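Local coordinates for fructose-bisphosphate aldolase class I (Thermoproteus tenax, PDB 1W8S), which is an archaeal class I aldolase of the DeoC/LacD family, built on a TIM barrel whose pocket here holds 1,6-di-O-phosphono-beta-D-fructofuranose, at residues Y23-E28 and V230-W235; V59-I64 and I76-G81; E159-A164 and M176-T181. The protein carries 2 engineered substitutions. All blocks are in the same frame, centred on the assembly; numbering follows the deposited sequence.

Contact 1. Residues Y23-E28 and V230-W235; sequences YDHGIE and VGRNVW. With FBP (1,6-di-O-phosphono-beta-D-fructofuranose), chain O.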
loop_
_atom_site.group_PDB
_atom_site.type_symbol
_atom_site.label_atom_id
_atom_site.label_comp_id
_atom_site.label_asym_id
_atom_site.label_seq_id
_atom_site.Cartn_x
_atom_site.Cartn_y
_atom_site.Cartn_z
ATOM N N TYR E 23 -11.509 28.708 0.511
ATOM C CA TYR E 23 -12.490 28.280 1.465
ATOM C C TYR E 23 -12.457 26.768 1.701
ATOM O O TYR E 23 -13.506 26.141 1.844
ATOM C CB TYR E 23 -13.857 28.699 1.006
ATOM C CG TYR E 23 -14.938 28.589 2.027
ATOM C CD1 TYR E 23 -14.858 29.308 3.212
ATOM C CD2 TYR E 23 -16.079 27.827 1.794
ATOM C CE1 TYR E 23 -15.888 29.272 4.156
ATOM C CE2 TYR E 23 -17.132 27.787 2.727
ATOM C CZ TYR E 23 -17.015 28.503 3.910
ATOM O OH TYR E 23 -18.011 28.488 4.837
ATOM N N ASP E 24 -11.251 26.200 1.751
ATOM C CA ASP E 24 -11.073 24.811 2.203
ATOM C C ASP E 24 -10.864 24.697 3.699
ATOM O O ASP E 24 -10.628 23.604 4.209
ATOM C CB ASP E 24 -9.931 24.074 1.457
ATOM C CG ASP E 24 -8.595 24.818 1.516
ATOM O OD1 ASP E 24 -8.606 26.075 1.622
ATOM O OD2 ASP E 24 -7.488 24.241 1.425
ATOM N N HIS E 25 -11.003 25.804 4.416
ATOM C CA HIS E 25 -10.588 25.863 5.807
ATOM C C HIS E 25 -11.419 24.953 6.702
ATOM O O HIS E 25 -10.940 24.480 7.724
ATOM C CB HIS E 25 -10.647 27.304 6.296
ATOM C CG HIS E 25 -9.773 28.240 5.514
ATOM N ND1 HIS E 25 -9.909 28.432 4.154
ATOM C CD2 HIS E 25 -8.767 29.060 5.912
ATOM C CE1 HIS E 25 -9.007 29.307 3.746
ATOM N NE2 HIS E 25 -8.310 29.713 4.797
ATOM N N GLY E 26 -12.665 24.685 6.328
ATOM C CA GLY E 26 -13.520 23.835 7.138
ATOM C C GLY E 26 -12.923 22.465 7.449
ATOM O O GLY E 26 -13.183 21.901 8.492
ATOM N N ILE E 27 -12.148 21.916 6.521
ATOM C CA ILE E 27 -11.447 20.663 6.758
ATOM C C ILE E 27 -10.027 20.907 7.277
ATOM O O ILE E 27 -9.657 20.351 8.281
ATOM C CB ILE E 27 -11.501 19.697 5.524
ATOM C CG1 ILE E 27 -10.966 18.298 5.951
ATOM C CG2 ILE E 27 -10.689 20.204 4.410
ATOM C CD1 ILE E 27 -11.128 17.185 4.939
ATOM N N GLU E 28 -9.281 21.821 6.661
ATOM C CA GLU E 28 -7.860 22.045 7.043
ATOM C C GLU E 28 -7.709 22.535 8.468
ATOM O O GLU E 28 -6.796 22.102 9.207
ATOM C CB GLU E 28 -7.190 23.032 6.063
ATOM C CG GLU E 28 -7.035 22.483 4.642
ATOM C CD GLU E 28 -6.039 21.346 4.517
ATOM O OE1 GLU E 28 -5.091 21.257 5.327
ATOM O OE2 GLU E 28 -6.221 20.517 3.594
ATOM N N VAL E 230 -6.637 33.982 -0.971
ATOM C CA VAL E 230 -6.837 34.551 0.356
ATOM C C VAL E 230 -8.155 34.029 0.937
ATOM O O VAL E 230 -9.169 33.975 0.251
ATOM C CB VAL E 230 -6.859 36.121 0.281
ATOM C CG1 VAL E 230 -7.942 36.639 -0.668
ATOM C CG2 VAL E 230 -6.991 36.777 1.657
ATOM N N GLY E 231 -8.122 33.650 2.212
ATOM C CA GLY E 231 -9.289 33.205 2.930
ATOM C C GLY E 231 -9.489 34.058 4.164
ATOM O O GLY E 231 -10.285 34.991 4.142
ATOM N N ARG E 232 -8.735 33.778 5.222
ATOM C CA ARG E 232 -8.975 34.411 6.522
ATOM C C ARG E 232 -8.895 35.924 6.487
ATOM O O ARG E 232 -9.713 36.607 7.100
ATOM C CB ARG E 232 -8.001 33.866 7.571
ATOM C CG ARG E 232 -8.240 32.374 7.887
ATOM C CD ARG E 232 -7.117 31.755 8.695
ATOM N NE ARG E 232 -6.078 31.333 7.765
ATOM C CZ ARG E 232 -4.985 30.719 8.109
ATOM N NH1 ARG E 232 -4.757 30.418 9.374
ATOM N NH2 ARG E 232 -4.108 30.396 7.174
ATOM N N ASN E 233 -7.913 36.471 5.769
ATOM C CA ASN E 233 -7.749 37.937 5.738
ATOM C C ASN E 233 -8.875 38.667 5.000
ATOM O O ASN E 233 -8.950 39.891 5.057
ATOM C CB ASN E 233 -6.392 38.329 5.162
ATOM C CG ASN E 233 -5.324 38.353 6.203
ATOM O OD1 ASN E 233 -5.319 39.238 7.076
ATOM N ND2 ASN E 233 -4.458 37.349 6.190
ATOM N N VAL E 234 -9.744 37.927 4.320
ATOM C CA VAL E 234 -11.016 38.457 3.860
ATOM C C VAL E 234 -12.166 38.016 4.789
ATOM O O VAL E 234 -12.759 38.846 5.448
ATOM C CB VAL E 234 -11.289 38.106 2.371
ATOM C CG1 VAL E 234 -12.692 38.531 1.941
ATOM C CG2 VAL E 234 -10.261 38.814 1.485
ATOM N N TRP E 235 -12.489 36.726 4.854
ATOM C CA TRP E 235 -13.750 36.338 5.518
ATOM C C TRP E 235 -13.725 36.203 7.030
ATOM O O TRP E 235 -14.790 36.057 7.634
ATOM C CB TRP E 235 -14.420 35.129 4.859
ATOM C CG TRP E 235 -13.564 33.968 4.643
ATOM C CD1 TRP E 235 -13.116 33.490 3.452
ATOM C CD2 TRP E 235 -13.067 33.083 5.641
ATOM N NE1 TRP E 235 -12.352 32.361 3.648
ATOM C CE2 TRP E 235 -12.314 32.087 4.986
ATOM C CE3 TRP E 235 -13.162 33.032 7.035
ATOM C CZ2 TRP E 235 -11.655 31.087 5.669
ATOM C CZ3 TRP E 235 -12.530 31.998 7.700
ATOM C CH2 TRP E 235 -11.779 31.068 7.028
HETATM P P1 FBP O . -5.640 31.745 3.965
HETATM O O1P FBP O . -6.694 31.780 5.001
HETATM O O2P FBP O . -5.457 33.065 3.157
HETATM O O3P FBP O . -4.257 31.369 4.509
HETATM O O1 FBP O . -6.087 30.632 2.915
HETATM C C1 FBP O . -5.239 30.250 1.853
HETATM C C2 FBP O . -4.745 28.817 2.096
HETATM O O2 FBP O . -3.813 28.434 1.060
HETATM C C3 FBP O . -5.868 27.773 2.174
HETATM O O3 FBP O . -6.390 27.362 0.920
HETATM C C4 FBP O . -5.160 26.651 2.931
HETATM O O4 FBP O . -6.016 25.746 3.607
HETATM C C5 FBP O . -4.343 27.442 3.943
HETATM O O5 FBP O . -4.039 28.709 3.334
HETATM C C6 FBP O . -3.075 26.682 4.318
HETATM O O6 FBP O . -2.294 27.491 5.180
HETATM P P2 FBP O . -1.834 26.957 6.637
HETATM O O4P FBP O . -1.872 28.152 7.561
HETATM O O5P FBP O . -2.731 25.795 7.066
HETATM O O6P FBP O . -0.349 26.552 6.616
#

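Contact 2. Residues V59-I64 and I76-G81; sequences VFQRGI and ILKLNG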
loop_
_atom_site.group_PDB
_atom_site.type_symbol
_atom_site.label_atom_id
_atom_site.label_comp_id
_atom_site.label_asym_id
_atom_site.label_seq_id
_atom_site.Cartn_x
_atom_site.Cartn_y
_atom_site.Cartn_z
ATOM N N VAL E 59 -12.055 28.464 -3.973
ATOM C CA VAL E 59 -11.501 27.129 -3.784
ATOM C C VAL E 59 -12.421 26.400 -2.788
ATOM O O VAL E 59 -12.567 26.858 -1.652
ATOM C CB VAL E 59 -10.087 27.199 -3.197
ATOM C CG1 VAL E 59 -9.496 25.822 -3.019
ATOM C CG2 VAL E 59 -9.178 28.045 -4.075
ATOM N N PHE E 60 -13.055 25.310 -3.218
ATOM C CA PHE E 60 -13.939 24.502 -2.364
ATOM C C PHE E 60 -13.444 23.038 -2.359
ATOM O O PHE E 60 -12.932 22.560 -3.363
ATOM C CB PHE E 60 -15.366 24.432 -2.919
ATOM C CG PHE E 60 -16.208 25.698 -2.787
ATOM C CD1 PHE E 60 -15.832 26.785 -1.999
ATOM C CD2 PHE E 60 -17.441 25.748 -3.435
ATOM C CE1 PHE E 60 -16.637 27.891 -1.912
ATOM C CE2 PHE E 60 -18.263 26.843 -3.338
ATOM C CZ PHE E 60 -17.861 27.924 -2.575
ATOM N N GLN E 61 -13.665 22.344 -1.244
ATOM C CA GLN E 61 -13.622 20.866 -1.212
ATOM C C GLN E 61 -14.883 20.339 -1.878
ATOM O O GLN E 61 -15.872 21.052 -2.042
ATOM C CB GLN E 61 -13.559 20.336 0.222
ATOM C CG GLN E 61 -12.440 20.861 1.080
ATOM C CD GLN E 61 -11.130 20.175 0.837
ATOM O OE1 GLN E 61 -11.076 19.054 0.287
ATOM N NE2 GLN E 61 -10.059 20.825 1.273
ATOM N N ARG E 62 -14.857 19.065 -2.240
ATOM C CA ARG E 62 -15.924 18.443 -3.002
ATOM C C ARG E 62 -17.300 18.531 -2.378
ATOM O O ARG E 62 -18.261 18.679 -3.088
ATOM C CB ARG E 62 -15.618 16.972 -3.263
ATOM C CG ARG E 62 -15.622 16.074 -1.997
ATOM C CD ARG E 62 -15.615 14.561 -2.294
ATOM N NE ARG E 62 -16.663 14.210 -3.259
ATOM C CZ ARG E 62 -16.557 13.208 -4.132
ATOM N NH1 ARG E 62 -15.498 12.402 -4.118
ATOM N NH2 ARG E 62 -17.524 12.981 -4.996
ATOM N N GLY E 63 -17.393 18.497 -1.065
ATOM C CA GLY E 63 -18.702 18.464 -0.410
ATOM C C GLY E 63 -19.395 19.822 -0.488
ATOM O O GLY E 63 -20.596 19.912 -0.689
ATOM N N ILE E 64 -18.615 20.880 -0.277
ATOM C CA ILE E 64 -19.096 22.233 -0.434
ATOM C C ILE E 64 -19.424 22.529 -1.890
ATOM O O ILE E 64 -20.424 23.157 -2.175
ATOM C CB ILE E 64 -18.048 23.268 0.089
ATOM C CG1 ILE E 64 -17.684 23.023 1.555
ATOM C CG2 ILE E 64 -18.521 24.704 -0.150
ATOM C CD1 ILE E 64 -18.766 23.171 2.506
ATOM N N ILE E 76 -12.193 26.304 -8.274
ATOM C CA ILE E 76 -11.040 25.450 -8.144
ATOM C C ILE E 76 -11.435 24.419 -7.098
ATOM O O ILE E 76 -11.726 24.769 -5.950
ATOM C CB ILE E 76 -9.826 26.236 -7.701
ATOM C CG1 ILE E 76 -9.553 27.370 -8.688
ATOM C CG2 ILE E 76 -8.604 25.318 -7.573
ATOM C CD1 ILE E 76 -8.329 28.224 -8.346
ATOM N N LEU E 77 -11.524 23.162 -7.520
ATOM C CA LEU E 77 -11.851 22.043 -6.628
ATOM C C LEU E 77 -10.567 21.526 -5.983
ATOM O O LEU E 77 -9.654 21.008 -6.649
ATOM C CB LEU E 77 -12.577 20.965 -7.393
ATOM C CG LEU E 77 -13.421 19.910 -6.708
ATOM C CD1 LEU E 77 -12.766 19.341 -5.500
ATOM C CD2 LEU E 77 -14.737 20.522 -6.328
ATOM N N LYS E 78 -10.463 21.768 -4.678
ATOM C CA LYS E 78 -9.370 21.311 -3.843
ATOM C C LYS E 78 -9.557 19.821 -3.585
ATOM O O LYS E 78 -10.517 19.429 -2.916
ATOM C CB LYS E 78 -9.438 22.058 -2.506
ATOM C CG LYS E 78 -8.380 21.667 -1.483
ATOM C CD LYS E 78 -7.039 21.700 -2.080
ATOM C CE LYS E 78 -5.923 21.560 -1.030
ATOM N NZ LYS E 78 -6.277 20.761 0.119
ATOM N N LEU E 79 -8.695 19.000 -4.172
ATOM C CA LEU E 79 -8.934 17.549 -4.244
ATOM C C LEU E 79 -8.561 16.798 -2.977
ATOM O O LEU E 79 -9.188 15.793 -2.671
ATOM C CB LEU E 79 -8.197 16.885 -5.422
ATOM C CG LEU E 79 -8.573 17.406 -6.802
ATOM C CD1 LEU E 79 -7.499 16.977 -7.776
ATOM C CD2 LEU E 79 -9.903 16.865 -7.219
ATOM N N ASN E 80 -7.529 17.246 -2.270
ATOM C CA ASN E 80 -7.087 16.539 -1.086
ATOM C C ASN E 80 -7.490 17.320 0.145
ATOM O O ASN E 80 -8.190 18.308 0.040
ATOM C CB ASN E 80 -5.600 16.107 -1.096
ATOM C CG ASN E 80 -4.598 17.234 -1.351
ATOM O OD1 ASN E 80 -4.956 18.350 -1.722
ATOM N ND2 ASN E 80 -3.312 16.898 -1.217
ATOM N N GLY E 81 -7.091 16.870 1.312
ATOM C CA GLY E 81 -7.400 17.601 2.530
ATOM C C GLY E 81 -7.058 16.786 3.738
ATOM O O GLY E 81 -7.136 15.544 3.725
HETATM O O HOH W 1 -12.471 17.770 -2.166
#

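Contact 3. Residues E159-A164 and M176-T181; sequences EIVAYA and MKIKYT. With FBP (1,6-di-O-phosphono-beta-D-fructofuranose), chain O.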
loop_
_atom_site.group_PDB
_atom_site.type_symbol
_atom_site.label_atom_id
_atom_site.label_comp_id
_atom_site.label_asym_id
_atom_site.label_seq_id
_atom_site.Cartn_x
_atom_site.Cartn_y
_atom_site.Cartn_z
ATOM N N GLU E 159 14.636 30.440 1.259
ATOM C CA GLU E 159 15.060 29.236 0.551
ATOM C C GLU E 159 14.009 28.127 0.577
ATOM O O GLU E 159 13.949 27.313 -0.338
ATOM C CB GLU E 159 16.394 28.758 1.138
ATOM C CG GLU E 159 16.311 28.075 2.491
ATOM C CD GLU E 159 16.363 28.989 3.708
ATOM O OE1 GLU E 159 16.373 30.248 3.584
ATOM O OE2 GLU E 159 16.394 28.398 4.816
ATOM N N ILE E 160 13.153 28.119 1.600
ATOM C CA ILE E 160 12.069 27.138 1.677
ATOM C C ILE E 160 10.977 27.524 0.698
ATOM O O ILE E 160 10.449 26.685 -0.044
ATOM C CB ILE E 160 11.518 27.023 3.143
ATOM C CG1 ILE E 160 12.596 26.530 4.100
ATOM C CG2 ILE E 160 10.302 26.135 3.202
ATOM C CD1 ILE E 160 13.112 25.178 3.793
ATOM N N VAL E 161 10.650 28.817 0.632
ATOM C CA VAL E 161 9.597 29.233 -0.303
ATOM C C VAL E 161 10.052 29.083 -1.768
ATOM O O VAL E 161 9.287 28.650 -2.623
ATOM C CB VAL E 161 9.124 30.680 0.005
ATOM C CG1 VAL E 161 8.229 31.236 -1.070
ATOM C CG2 VAL E 161 8.442 30.736 1.396
ATOM N N ALA E 162 11.277 29.506 -2.083
ATOM C CA ALA E 162 11.816 29.245 -3.423
ATOM C C ALA E 162 11.822 27.731 -3.759
ATOM O O ALA E 162 11.488 27.347 -4.888
ATOM C CB ALA E 162 13.186 29.854 -3.568
ATOM N N TYR E 163 12.154 26.878 -2.790
ATOM C CA TYR E 163 12.132 25.409 -3.014
ATOM C C TYR E 163 10.697 24.995 -3.318
ATOM O O TYR E 163 10.427 24.261 -4.283
ATOM C CB TYR E 163 12.724 24.652 -1.824
ATOM C CG TYR E 163 13.414 23.305 -2.112
ATOM C CD1 TYR E 163 14.346 22.785 -1.212
ATOM C CD2 TYR E 163 13.130 22.554 -3.265
ATOM C CE1 TYR E 163 14.985 21.546 -1.451
ATOM C CE2 TYR E 163 13.769 21.328 -3.518
ATOM C CZ TYR E 163 14.682 20.822 -2.617
ATOM O OH TYR E 163 15.289 19.593 -2.870
ATOM N N ALA E 164 9.755 25.531 -2.557
ATOM C CA ALA E 164 8.361 25.172 -2.723
ATOM C C ALA E 164 7.933 25.469 -4.160
ATOM O O ALA E 164 7.276 24.672 -4.811
ATOM C CB ALA E 164 7.514 25.943 -1.757
ATOM N N MET E 176 0.507 27.811 -9.204
ATOM C CA MET E 176 0.873 27.355 -7.867
ATOM C C MET E 176 0.493 28.363 -6.793
ATOM O O MET E 176 0.343 29.564 -7.067
ATOM C CB MET E 176 2.376 27.043 -7.788
ATOM C CG MET E 176 3.294 28.275 -7.835
ATOM S SD MET E 176 5.067 27.837 -7.782
ATOM C CE MET E 176 5.268 27.295 -9.462
ATOM N N LYS E 177 0.388 27.859 -5.572
ATOM C CA LYS E 177 0.136 28.643 -4.387
ATOM C C LYS E 177 1.249 28.364 -3.410
ATOM O O LYS E 177 1.560 27.209 -3.143
ATOM C CB LYS E 177 -1.202 28.253 -3.781
ATOM C CG LYS E 177 -1.480 28.851 -2.423
ATOM C CD LYS E 177 -2.996 28.782 -2.041
ATOM C CE LYS E 177 -3.513 27.356 -1.857
ATOM N NZ LYS E 177 -4.739 27.252 -1.002
ATOM N N ILE E 178 1.902 29.408 -2.922
ATOM C CA ILE E 178 3.005 29.278 -1.970
ATOM C C ILE E 178 2.909 30.386 -0.920
ATOM O O ILE E 178 2.201 31.369 -1.125
ATOM C CB ILE E 178 4.388 29.339 -2.671
ATOM C CG1 ILE E 178 4.620 30.714 -3.308
ATOM C CG2 ILE E 178 4.535 28.208 -3.692
ATOM C CD1 ILE E 178 5.949 30.854 -3.963
ATOM N N LYS E 179 3.633 30.221 0.182
ATOM C CA LYS E 179 3.657 31.197 1.274
ATOM C C LYS E 179 4.565 32.375 0.941
ATOM O O LYS E 179 5.569 32.240 0.256
ATOM C CB LYS E 179 4.134 30.515 2.585
ATOM C CG LYS E 179 3.114 29.446 3.082
ATOM C CD LYS E 179 3.342 28.975 4.528
ATOM C CE LYS E 179 2.081 28.257 5.036
ATOM N NZ LYS E 179 2.159 27.740 6.450
ATOM N N TYR E 180 4.207 33.536 1.462
ATOM C CA TYR E 180 4.999 34.735 1.318
ATOM C C TYR E 180 6.202 34.697 2.264
ATOM O O TYR E 180 6.084 34.246 3.411
ATOM C CB TYR E 180 4.104 35.953 1.641
ATOM C CG TYR E 180 4.721 37.292 1.343
ATOM C CD1 TYR E 180 5.408 37.522 0.155
ATOM C CD2 TYR E 180 4.588 38.354 2.235
ATOM C CE1 TYR E 180 5.978 38.747 -0.128
ATOM C CE2 TYR E 180 5.166 39.602 1.951
ATOM C CZ TYR E 180 5.861 39.784 0.766
ATOM O OH TYR E 180 6.438 41.009 0.465
ATOM N N THR E 181 7.356 35.173 1.776
ATOM C CA THR E 181 8.561 35.291 2.594
ATOM C C THR E 181 8.562 36.503 3.533
ATOM O O THR E 181 9.401 36.584 4.437
ATOM C CB THR E 181 9.812 35.381 1.701
ATOM O OG1 THR E 181 9.668 36.454 0.728
ATOM C CG2 THR E 181 9.988 34.056 0.913
HETATM P P1 FBP O . -5.640 31.745 3.965
HETATM O O1P FBP O . -6.694 31.780 5.001
HETATM O O2P FBP O . -5.457 33.065 3.157
HETATM O O3P FBP O . -4.257 31.369 4.509
HETATM O O1 FBP O . -6.087 30.632 2.915
HETATM C C1 FBP O . -5.239 30.250 1.853
HETATM C C2 FBP O . -4.745 28.817 2.096
HETATM O O2 FBP O . -3.813 28.434 1.060
HETATM C C3 FBP O . -5.868 27.773 2.174
HETATM O O3 FBP O . -6.390 27.362 0.920
HETATM C C4 FBP O . -5.160 26.651 2.931
HETATM O O4 FBP O . -6.016 25.746 3.607
HETATM C C5 FBP O . -4.343 27.442 3.943
HETATM O O5 FBP O . -4.039 28.709 3.334
HETATM C C6 FBP O . -3.075 26.682 4.318
HETATM O O6 FBP O . -2.294 27.491 5.180
HETATM P P2 FBP O . -1.834 26.957 6.637
HETATM O O4P FBP O . -1.872 28.152 7.561
HETATM O O5P FBP O . -2.731 25.795 7.066
HETATM O O6P FBP O . -0.349 26.552 6.616
#

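Contact 1. Residues Y23-E28 and V230-W235
Phosphate oxygen O1P of FBP is gripped from both segments: His25 NE2 reaches it at 2.6 Å, and Arg232 binds it twice, through its backbone N at 2.9 Å and through side-chain NE. Gly231 N adds a bond to the neighbouring O2P, so the phosphate lies at the start of helix 232-235, where Gly231 is the N-cap, a familiar way for a TIM barrel to hold phosphate after its last strand. A helix start would be expected to reinforce the attraction for the anion. Arg232 NH2 grips O3P at 2.8 Å with the edge of the guanidinium, while His25 CD2 packs on Arg232 CG.

Behind these groups stands an aromatic cluster. Trp235 has its CG set between backbone N and carbonyl carbon (chi1 51°), and chi2 (-110°) sets the turn of the indole. The edge of its six-membered ring meets the His25 face in a T-shaped pair (planes at 84°), CZ2 lying 3.4 Å above the imidazole centre. Tyr23 in turn directs its own edge at Trp235, CD1 standing 4.0 Å from Trp235 NE1, an N-H that is itself bonded to Ala22 O. On the other face of the indole, toward the rim, sits Gly231 O, 3.2 Å above the ring plane.

Contact 2. Residues V59-I64 and I76-G81
With CG1 of Val59 anti to its backbone N (chi1 -179°) and CG of Lys78 likewise anti to its own (chi1 178°), the two side chains meet where Val59 CG1 touches Lys78 CB at 3.8 Å. They belong to neighbouring parallel barrel strands, the two strands of one beta-alpha-beta unit. Ile76 O receives Phe60 N at 3.1 Å, the donor almost in line with the carbonyl, and Lys78 N returns a bond to Phe60 O at 2.9 Å.

Val59 and Ile76 share the face turned toward the barrel interior, where the Val59 side chain is about 5 Å from FBP. Phe60 and Leu77 occupy the other, with Phe60 resting on Leu47 of helix 43-53. Leu77 brings CD1 to 3.9 Å from N of Arg62, the first residue of the following helix. A water accepts from Arg62 N at 2.7 Å and also bonds Lys78 O.

Lys78 NZ bends back to its own segment, meeting Asn80 O at 3.1 Å from above the carbonyl plane and Asn80 OD1 weakly. Its ion pairs with Asp24, Glu28 and Glu144 are long and weak, which implies that the effect of these acids on the ammonium is probably mostly electrostatic.

Contact 3. Residues E159-A164 and M176-T181
Val161 is the tight point between helix segment 159-164 and strand segment 176-179, which run nearly antiparallel (171°) with their axes approaching to 8.2 Å. Its CG1, anti to the backbone N (chi1 170°), comes to 3.1 Å from Lys179 O and also meets Ile178 CD1 at 3.7 Å. The methyl groups thus press against a carbonyl oxygen that is buried by the contact and has no polar partner in the model. Val161 CB then touches Thr181 CG2 at 3.6 Å, which sets the valine between Lys179 O and the Thr181 methyl. One helical turn on, the fit relaxes: Ala164 CB faces Ile178 CG2 at 4.2 Å. Ala165, Val199 and Phe187 close in around the same isoleucine.

The side nearer solvent is of another character. Thr181 and Lys179 are partly exposed, and both have polar ends engaged away from the helix segment. Thr181 OG1 is hydrogen-bonded to Thr186 OG1. Lys179 stretches out, extended beyond CG, to bond FBP O6P through NZ at 2.8 Å, and the same ammonium forms a salt bridge with Glu155.

Strand alternation explains the division of labour. Ile178 turns to the helix, whereas Lys177 points to the barrel interior and places NZ 2.6 Å from FBP O2. An apolar helix-facing residue flanked by ligand-binding lysines is thus how this strand builds both core and pocket, within the beta-alpha-beta crossover of a TIM barrel.

Overall arrangement
The three contacts illustrate how one barrel assembles a pocket from separate strands. Contact 1 joins the segments at the C-terminal ends of the first and last strands, and contacts 2 and 3 are nested in the chain between its segments, on opposite sides of the chain's centre, their own centres about 22 Å apart. Contacts 1 and 2 are neighbours, centres about 12 Å apart, linked by a probable hydrogen bond from Tyr23 N to Val59 O at 3.0 Å and by a long, weak ion pair, Glu28 OE2 to Lys78 NZ at 3.5 Å. Contacts 1 and 3, with centres about 19 Å apart, do not touch; FBP spans them, bonded by both. Between subunits they do meet: Tyr163 OH of a neighbouring subunit bonds Ile27 O.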